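Local coordinates for protein carboxypeptidase A (Helicoverpa armigera, PDB 1JQG) that probably cleaves single amino acids from the C-terminal end of peptides as a zinc-dependent carboxypeptidase, made as a proenzyme in the insect mid-gut, at residues M175-L180 against G364-Y369; D252-F257 against Y302-S307. All coordinates share one frame; numbering follows the deposited sequence.

Contact 1 (M175-L180 against G364-Y369); sequences MMQSLL and GGASDY
The methyl of Ala366 overlaps two side chains at once, lying against the end of the Gln177 amide and one branch of Leu180. Its CB is 4.0 Å from Gln177 NE2 and 4.2 Å from Leu180 CD2. These two atoms also touch each other, NE2 of Gln177 being 4.0 Å from CD2 of Leu180, so that the three groups close a small triangle. The contact is slight, burying 67 Å² in all, and the backbones stay well apart, with 9.2 Å between CA of Leu180 and CA of Ala366. Gln177 covers its share of this gap with a chain that is extended beyond CG (chi2 -179°), although chi1 of 57° first sets CG between the backbone N and the carbonyl carbon. Strands 173-178 and 299-307 are parallel neighbours in the mixed sheet of the zinc carboxypeptidase domain; the start of helix 366-373 packs over the face on which Gln177, Tyr302 and Asp304 project. Ala366 opens that helix, directly after Gly365 at the N-cap, and its methyl also rests on Tyr302 and Asp304 of the neighbouring strand. The amide of Gln177 has its polar partners on that strand too: NE2 donates to Asp304 OD1, and OE1 makes a weak hydrogen bond with Tyr302 OH. Both ends of the amide are thus engaged although the group is buried, and the two bonds, one of them weak, probably hold its rotation, leaving Ala366 a purely packing role toward it. Leu180 brings CD2 to the methyl with CG swung away from its backbone N (chi1 -167°). Ile288 of helix 283-294 packs against both Gln177 and Leu180, and Leu180 stands just before the zinc ligand His181.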
ATOM      1  N   MET A 175      -0.354 -14.489  -3.502  1.00 23.17           N
ATOM      2  CA  MET A 175      -0.345 -13.274  -4.316  1.00 23.90           C
ATOM      3  C   MET A 175       0.187 -12.128  -3.468  1.00 21.65           C
ATOM      4  O   MET A 175      -0.156 -11.983  -2.302  1.00 22.46           O
ATOM      5  CB  MET A 175      -1.726 -12.965  -4.924  1.00 20.51           C
ATOM      6  CG  MET A 175      -1.637 -11.961  -6.060  1.00 18.18           C
ATOM      7  SD  MET A 175      -3.197 -11.610  -6.822  1.00 15.86           S
ATOM      8  CE  MET A 175      -2.877  -9.975  -7.486  1.00 17.74           C
ATOM      9  N   MET A 176       0.945 -11.250  -4.099  1.00 21.41           N
ATOM     10  CA  MET A 176       1.475 -10.052  -3.415  1.00 21.35           C
ATOM     11  C   MET A 176       1.461  -8.845  -4.334  1.00 17.78           C
ATOM     12  O   MET A 176       1.662  -8.959  -5.549  1.00 20.07           O
ATOM     13  CB  MET A 176       2.875 -10.443  -3.001  1.00 28.14           C
ATOM     14  CG  MET A 176       3.697  -9.418  -2.278  1.00 28.49           C
ATOM     15  SD  MET A 176       5.430  -9.960  -2.349  1.00 28.49           S
ATOM     16  CE  MET A 176       5.251 -11.655  -1.871  1.00 22.55           C
ATOM     17  N   GLN A 177       1.098  -7.692  -3.800  1.00 19.02           N
ATOM     18  CA  GLN A 177       1.048  -6.470  -4.615  1.00 18.83           C
ATOM     19  C   GLN A 177       1.419  -5.221  -3.839  1.00 14.72           C
ATOM     20  O   GLN A 177       1.265  -5.153  -2.652  1.00 15.61           O
ATOM     21  CB  GLN A 177      -0.333  -6.200  -5.227  1.00 20.11           C
ATOM     22  CG  GLN A 177      -1.457  -6.099  -4.202  1.00 21.48           C
ATOM     23  CD  GLN A 177      -2.806  -5.855  -4.842  1.00 20.35           C
ATOM     24  OE1 GLN A 177      -3.172  -6.661  -5.697  1.00 22.04           O
ATOM     25  NE2 GLN A 177      -3.495  -4.782  -4.441  1.00 16.67           N
ATOM     26  N   SER A 178       1.831  -4.182  -4.535  1.00 16.65           N
ATOM     27  CA  SER A 178       2.218  -2.930  -3.945  1.00 19.67           C
ATOM     28  C   SER A 178       1.926  -1.753  -4.874  1.00 17.86           C
ATOM     29  O   SER A 178       1.562  -1.958  -6.011  1.00 14.65           O
ATOM     30  CB  SER A 178       3.708  -2.929  -3.511  1.00 16.58           C
ATOM     31  OG  SER A 178       4.602  -3.055  -4.596  1.00 14.18           O
ATOM     32  N   LEU A 179       2.018  -0.544  -4.312  1.00 17.33           N
ATOM     33  CA  LEU A 179       1.813   0.681  -5.059  1.00 17.00           C
ATOM     34  C   LEU A 179       0.400   0.892  -5.578  1.00 16.09           C
ATOM     35  O   LEU A 179       0.174   1.643  -6.493  1.00 14.77           O
ATOM     36  CB  LEU A 179       2.849   0.820  -6.171  1.00 14.61           C
ATOM     37  CG  LEU A 179       4.285   1.186  -5.734  1.00 16.98           C
ATOM     38  CD1 LEU A 179       5.213   1.388  -6.920  1.00 15.42           C
ATOM     39  CD2 LEU A 179       4.378   2.414  -4.839  1.00 13.33           C
ATOM     40  N   LEU A 180      -0.598   0.349  -4.914  1.00 19.42           N
ATOM     41  CA  LEU A 180      -1.998   0.577  -5.210  1.00 19.97           C
ATOM     42  C   LEU A 180      -2.300   2.070  -4.969  1.00 19.64           C
ATOM     43  O   LEU A 180      -2.989   2.713  -5.767  1.00 16.17           O
ATOM     44  CB  LEU A 180      -2.888  -0.353  -4.394  1.00 18.18           C
ATOM     45  CG  LEU A 180      -4.361  -0.447  -4.804  1.00 19.14           C
ATOM     46  CD1 LEU A 180      -4.459  -0.982  -6.198  1.00 14.66           C
ATOM     47  CD2 LEU A 180      -5.232  -1.259  -3.864  1.00 13.03           C
ATOM     48  N   GLY A 364     -14.684  -1.572  -0.170  1.00 32.19           N
ATOM     49  CA  GLY A 364     -14.061  -1.577  -1.502  1.00 30.05           C
ATOM     50  C   GLY A 364     -12.575  -1.906  -1.458  1.00 26.36           C
ATOM     51  O   GLY A 364     -11.906  -1.640  -2.456  1.00 26.60           O
ATOM     52  N   GLY A 365     -12.066  -2.455  -0.373  1.00 23.54           N
ATOM     53  CA  GLY A 365     -10.658  -2.735  -0.246  1.00 22.04           C
ATOM     54  C   GLY A 365     -10.283  -4.010  -0.977  1.00 22.86           C
ATOM     55  O   GLY A 365     -11.046  -4.955  -1.153  1.00 24.02           O
ATOM     56  N   ALA A 366      -9.049  -4.048  -1.448  1.00 25.49           N
ATOM     57  CA  ALA A 366      -8.515  -5.166  -2.222  1.00 22.06           C
ATOM     58  C   ALA A 366      -8.438  -6.438  -1.402  1.00 21.04           C
ATOM     59  O   ALA A 366      -8.934  -7.492  -1.799  1.00 27.10           O
ATOM     60  CB  ALA A 366      -7.126  -4.777  -2.711  1.00 26.59           C
ATOM     61  N   SER A 367      -7.862  -6.391  -0.208  1.00 19.52           N
ATOM     62  CA  SER A 367      -7.740  -7.567   0.654  1.00 21.43           C
ATOM     63  C   SER A 367      -9.093  -8.161   1.052  1.00 20.31           C
ATOM     64  O   SER A 367      -9.201  -9.382   1.171  1.00 18.24           O
ATOM     65  CB  SER A 367      -6.872  -7.291   1.875  1.00 17.78           C
ATOM     66  OG  SER A 367      -7.362  -6.309   2.759  1.00 23.62           O
ATOM     67  N   ASP A 368     -10.106  -7.308   1.248  1.00 18.49           N
ATOM     68  CA  ASP A 368     -11.438  -7.787   1.572  1.00 20.25           C
ATOM     69  C   ASP A 368     -12.083  -8.583   0.432  1.00 22.30           C
ATOM     70  O   ASP A 368     -12.751  -9.593   0.667  1.00 26.78           O
ATOM     71  CB  ASP A 368     -12.358  -6.619   1.963  1.00 17.47           C
ATOM     72  CG  ASP A 368     -12.149  -6.171   3.386  1.00 16.86           C
ATOM     73  OD1 ASP A 368     -12.729  -5.154   3.810  1.00 28.70           O
ATOM     74  OD2 ASP A 368     -11.380  -6.758   4.161  1.00 23.75           O
ATOM     75  N   TYR A 369     -11.890  -8.113  -0.805  1.00 17.84           N
ATOM     76  CA  TYR A 369     -12.446  -8.748  -1.965  1.00 21.82           C
ATOM     77  C   TYR A 369     -11.780 -10.112  -2.222  1.00 22.82           C
ATOM     78  O   TYR A 369     -12.508 -11.086  -2.436  1.00 30.04           O
ATOM     79  CB  TYR A 369     -12.375  -7.863  -3.219  1.00 20.30           C
ATOM     80  CG  TYR A 369     -12.794  -8.585  -4.499  1.00 24.85           C
ATOM     81  CD1 TYR A 369     -14.131  -8.657  -4.882  1.00 28.41           C
ATOM     82  CD2 TYR A 369     -11.888  -9.212  -5.335  1.00 26.08           C
ATOM     83  CE1 TYR A 369     -14.552  -9.298  -6.023  1.00 26.51           C
ATOM     84  CE2 TYR A 369     -12.245  -9.869  -6.484  1.00 25.80           C
ATOM     85  CZ  TYR A 369     -13.592  -9.906  -6.819  1.00 29.98           C
ATOM     86  OH  TYR A 369     -13.952 -10.559  -7.965  1.00 29.90           O
TER

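Contact 2 (D252-F257 against Y302-S307); sequences DLNRNF and YLDIHS. With ZN (zinc ion), chain B.
Asn254 lays its side-chain amide obliquely beside the His306 imidazole, the two planes 23° apart, with ND2 3.5 Å from CE1 of the ring. ND2 comes to 3.4 Å from His306 NE2, but both nitrogens are donors, so this is proximity without a hydrogen bond. NE2 spends its hydrogen on Asp304: it donates to Asp304 OD2 at 2.8 Å, with an N-H...O angle of 152°. The carboxylate oxygen lies in the plane of the ring, whereas the ring nitrogen meets it from well above the carboxylate plane. Asp304 reaches this position with CG anti to its backbone N. CG of His306 stands anti to the carbonyl carbon (chi1 -66°), which carries the ring to the Asn254 amide and the zinc ion. On the other side of the ring, ND1 binds the zinc ion at 2.4 Å; His181, Glu184 and a water are its other ligands. Asn254 is held in the loop by an Asx turn, its backbone N donating to Asp252 OD2 at 3.1 Å, and the same oxygen accepts from NE2 of the zinc ligand His181. Asn254 OD1 lies 3.7 Å from Asp304 OD2, the amide and carboxylate planes perpendicular; no bond joins them, and OD1 takes its hydrogen from the backbone N of Ala366. Replacing Asn254 by an alanine would probably leave that N-H without its acceptor and open a gap beside the His306 ring. Asp304 is a second-shell residue: by taking the NE2 hydrogen bond it helps hold the imidazole with ND1 toward the zinc ion and probably makes ND1 a stronger donor to the metal.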
ATOM      1  N   ASP A 252      -9.944   6.430  -5.881  1.00 22.77           N
ATOM      2  CA  ASP A 252      -9.186   5.669  -4.891  1.00 21.26           C
ATOM      3  C   ASP A 252      -9.392   4.175  -5.190  1.00 21.08           C
ATOM      4  O   ASP A 252     -10.462   3.612  -4.950  1.00 15.39           O
ATOM      5  CB  ASP A 252      -9.696   5.988  -3.491  1.00 23.22           C
ATOM      6  CG  ASP A 252      -8.873   5.364  -2.382  1.00 21.78           C
ATOM      7  OD1 ASP A 252      -9.096   5.778  -1.227  1.00 26.05           O
ATOM      8  OD2 ASP A 252      -8.022   4.481  -2.679  1.00 17.02           O
ATOM      9  N   LEU A 253      -8.320   3.560  -5.708  1.00 19.32           N
ATOM     10  CA  LEU A 253      -8.432   2.133  -6.102  1.00 18.54           C
ATOM     11  C   LEU A 253      -8.697   1.178  -4.966  1.00 16.13           C
ATOM     12  O   LEU A 253      -9.237   0.091  -5.125  1.00 16.67           O
ATOM     13  CB  LEU A 253      -7.169   1.706  -6.839  1.00 15.73           C
ATOM     14  CG  LEU A 253      -6.881   2.382  -8.176  1.00 20.09           C
ATOM     15  CD1 LEU A 253      -5.529   1.917  -8.718  1.00 15.02           C
ATOM     16  CD2 LEU A 253      -8.005   2.067  -9.190  1.00 16.57           C
ATOM     17  N   ASN A 254      -8.405   1.579  -3.731  1.00 19.08           N
ATOM     18  CA  ASN A 254      -8.648   0.739  -2.562  1.00 19.57           C
ATOM     19  C   ASN A 254     -10.065   0.918  -2.065  1.00 16.94           C
ATOM     20  O   ASN A 254     -10.424   0.540  -0.946  1.00 19.49           O
ATOM     21  CB  ASN A 254      -7.612   0.996  -1.470  1.00 13.56           C
ATOM     22  CG  ASN A 254      -7.331  -0.281  -0.659  1.00 22.93           C
ATOM     23  OD1 ASN A 254      -7.629  -1.387  -1.128  1.00 13.81           O
ATOM     24  ND2 ASN A 254      -6.780  -0.176   0.541  1.00 22.85           N
ATOM     25  N   ARG A 255     -10.921   1.525  -2.879  1.00 14.93           N
ATOM     26  CA  ARG A 255     -12.325   1.729  -2.564  1.00 19.06           C
ATOM     27  C   ARG A 255     -13.157   1.313  -3.796  1.00 19.77           C
ATOM     28  O   ARG A 255     -14.365   1.430  -3.846  1.00 19.91           O
ATOM     29  CB  ARG A 255     -12.649   3.152  -2.186  1.00 21.30           C
ATOM     30  CG  ARG A 255     -11.766   3.838  -1.162  1.00 26.83           C
ATOM     31  CD  ARG A 255     -12.207   3.448   0.241  1.00 33.21           C
ATOM     32  NE  ARG A 255     -11.260   3.974   1.209  1.00 46.40           N
ATOM     33  CZ  ARG A 255     -11.601   4.561   2.342  1.00 50.90           C
ATOM     34  NH1 ARG A 255     -12.888   4.697   2.658  1.00 50.35           N
ATOM     35  NH2 ARG A 255     -10.625   5.008   3.132  1.00 54.41           N
ATOM     36  N   ASN A 256     -12.485   0.809  -4.822  1.00 18.86           N
ATOM     37  CA  ASN A 256     -13.096   0.392  -6.066  1.00 17.79           C
ATOM     38  C   ASN A 256     -13.300  -1.118  -6.207  1.00 21.07           C
ATOM     39  O   ASN A 256     -13.669  -1.629  -7.277  1.00 19.64           O
ATOM     40  CB  ASN A 256     -12.203   0.899  -7.200  1.00 15.33           C
ATOM     41  CG  ASN A 256     -12.968   1.019  -8.514  1.00 18.84           C
ATOM     42  OD1 ASN A 256     -13.969   1.708  -8.561  1.00 16.68           O
ATOM     43  ND2 ASN A 256     -12.414   0.339  -9.520  1.00 16.09           N
ATOM     44  N   PHE A 257     -13.131  -1.877  -5.115  1.00 23.07           N
ATOM     45  CA  PHE A 257     -13.338  -3.342  -5.173  1.00 23.91           C
ATOM     46  C   PHE A 257     -14.728  -3.752  -4.753  1.00 24.96           C
ATOM     47  O   PHE A 257     -15.396  -3.011  -4.064  1.00 27.52           O
ATOM     48  CB  PHE A 257     -12.302  -4.082  -4.331  1.00 22.88           C
ATOM     49  CG  PHE A 257     -10.920  -4.088  -4.936  1.00 19.81           C
ATOM     50  CD1 PHE A 257     -10.097  -2.975  -4.872  1.00 16.34           C
ATOM     51  CD2 PHE A 257     -10.450  -5.209  -5.620  1.00 21.35           C
ATOM     52  CE1 PHE A 257      -8.851  -2.982  -5.460  1.00 18.86           C
ATOM     53  CE2 PHE A 257      -9.200  -5.245  -6.207  1.00 16.48           C
ATOM     54  CZ  PHE A 257      -8.381  -4.116  -6.117  1.00 20.71           C
ATOM     55  N   TYR A 302      -3.118 -13.767   0.288  1.00 14.25           N
ATOM     56  CA  TYR A 302      -3.143 -12.544  -0.490  1.00 17.17           C
ATOM     57  C   TYR A 302      -2.672 -11.366   0.371  1.00 15.65           C
ATOM     58  O   TYR A 302      -3.236 -11.149   1.449  1.00 14.26           O
ATOM     59  CB  TYR A 302      -4.556 -12.262  -1.016  1.00 15.99           C
ATOM     60  CG  TYR A 302      -4.715 -10.966  -1.767  1.00 16.84           C
ATOM     61  CD1 TYR A 302      -4.490 -10.906  -3.131  1.00 15.44           C
ATOM     62  CD2 TYR A 302      -5.097  -9.781  -1.108  1.00 17.50           C
ATOM     63  CE1 TYR A 302      -4.650  -9.745  -3.872  1.00 13.01           C
ATOM     64  CE2 TYR A 302      -5.263  -8.597  -1.835  1.00 20.18           C
ATOM     65  CZ  TYR A 302      -5.042  -8.604  -3.222  1.00 19.69           C
ATOM     66  OH  TYR A 302      -5.186  -7.428  -3.882  1.00 20.88           O
ATOM     67  N   LEU A 303      -1.713 -10.604  -0.145  1.00 13.72           N
ATOM     68  CA  LEU A 303      -1.147  -9.498   0.592  1.00 19.74           C
ATOM     69  C   LEU A 303      -1.180  -8.196  -0.208  1.00 18.30           C
ATOM     70  O   LEU A 303      -0.602  -8.061  -1.277  1.00 17.64           O
ATOM     71  CB  LEU A 303       0.284  -9.814   1.066  1.00 22.61           C
ATOM     72  CG  LEU A 303       0.481 -11.051   1.936  1.00 24.41           C
ATOM     73  CD1 LEU A 303       1.944 -11.306   2.256  1.00 32.26           C
ATOM     74  CD2 LEU A 303      -0.325 -10.969   3.230  1.00 28.54           C
ATOM     75  N   ASP A 304      -1.851  -7.197   0.328  1.00 19.62           N
ATOM     76  CA  ASP A 304      -1.902  -5.855  -0.257  1.00 18.90           C
ATOM     77  C   ASP A 304      -1.005  -4.964   0.595  1.00 17.15           C
ATOM     78  O   ASP A 304      -1.394  -4.566   1.706  1.00 19.19           O
ATOM     79  CB  ASP A 304      -3.350  -5.348  -0.261  1.00 17.23           C
ATOM     80  CG  ASP A 304      -3.518  -4.042  -1.002  1.00 16.42           C
ATOM     81  OD1 ASP A 304      -2.611  -3.601  -1.730  1.00 17.24           O
ATOM     82  OD2 ASP A 304      -4.601  -3.425  -0.855  1.00 21.07           O
ATOM     83  N   ILE A 305       0.179  -4.679   0.086  1.00 16.93           N
ATOM     84  CA  ILE A 305       1.179  -3.925   0.823  1.00 20.99           C
ATOM     85  C   ILE A 305       1.008  -2.424   0.708  1.00 20.66           C
ATOM     86  O   ILE A 305       1.266  -1.816  -0.328  1.00 22.91           O
ATOM     87  CB  ILE A 305       2.625  -4.364   0.445  1.00 21.92           C
ATOM     88  CG1 ILE A 305       2.738  -5.892   0.726  1.00 15.40           C
ATOM     89  CG2 ILE A 305       3.689  -3.638   1.248  1.00 10.70           C
ATOM     90  CD1 ILE A 305       4.048  -6.524   0.308  1.00 26.74           C
ATOM     91  N   HIS A 306       0.701  -1.794   1.834  1.00 18.54           N
ATOM     92  CA  HIS A 306       0.593  -0.362   1.928  1.00 21.03           C
ATOM     93  C   HIS A 306       1.615   0.193   2.938  1.00 24.79           C
ATOM     94  O   HIS A 306       2.398  -0.464   3.574  1.00 24.27           O
ATOM     95  CB  HIS A 306      -0.808   0.071   2.429  1.00 11.96           C
ATOM     96  CG  HIS A 306      -1.894  -0.250   1.457  1.00 19.42           C
ATOM     97  ND1 HIS A 306      -2.460   0.654   0.627  1.00 18.03           N
ATOM     98  CD2 HIS A 306      -2.557  -1.383   1.101  1.00 15.67           C
ATOM     99  CE1 HIS A 306      -3.410   0.252  -0.135  1.00 15.06           C
ATOM    100  NE2 HIS A 306      -3.467  -1.040   0.129  1.00 20.71           N
ATOM    101  N   SER A 307       1.600   1.515   2.984  1.00 29.06           N
ATOM    102  CA  SER A 307       2.321   2.353   3.840  1.00 27.22           C
ATOM    103  C   SER A 307       1.514   3.637   4.233  1.00 29.86           C
ATOM    104  O   SER A 307       0.562   3.966   3.523  1.00 28.15           O
ATOM    105  CB  SER A 307       3.684   2.908   3.407  1.00 30.49           C
ATOM    106  OG  SER A 307       3.561   4.015   2.525  1.00 28.44           O
TER
HETATM  107 ZN    ZN B 413      -2.761   2.933   1.167  1.00 25.88          ZN
HETATM  108  O   HOH W   1      -3.982   3.192   3.269  1.00 17.20           O

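Overall arrangement
The two contacts are parts of one buried cluster, their centres 4 Å apart, built on the neighbouring strands 173-178 and 299-307. Asp304 of contact 2 packs its OD2 3.4 Å from CB of Ala366 in contact 1. The loops join too: Phe257 N is 2.9 Å from Gly364 O, a probable hydrogen bond, and Gly365 CA lies 3.4 Å from Asn254 OD1. Contact 2 supplies a zinc ligand directly, while contact 1 borders it, the Leu180 side chain being about 4 Å from that of His306 and about 6 Å from the metal. Glu382, the predicted proton donor/acceptor, has its side chain about 3 Å from that of His306 and about 10 Å from that of Leu180.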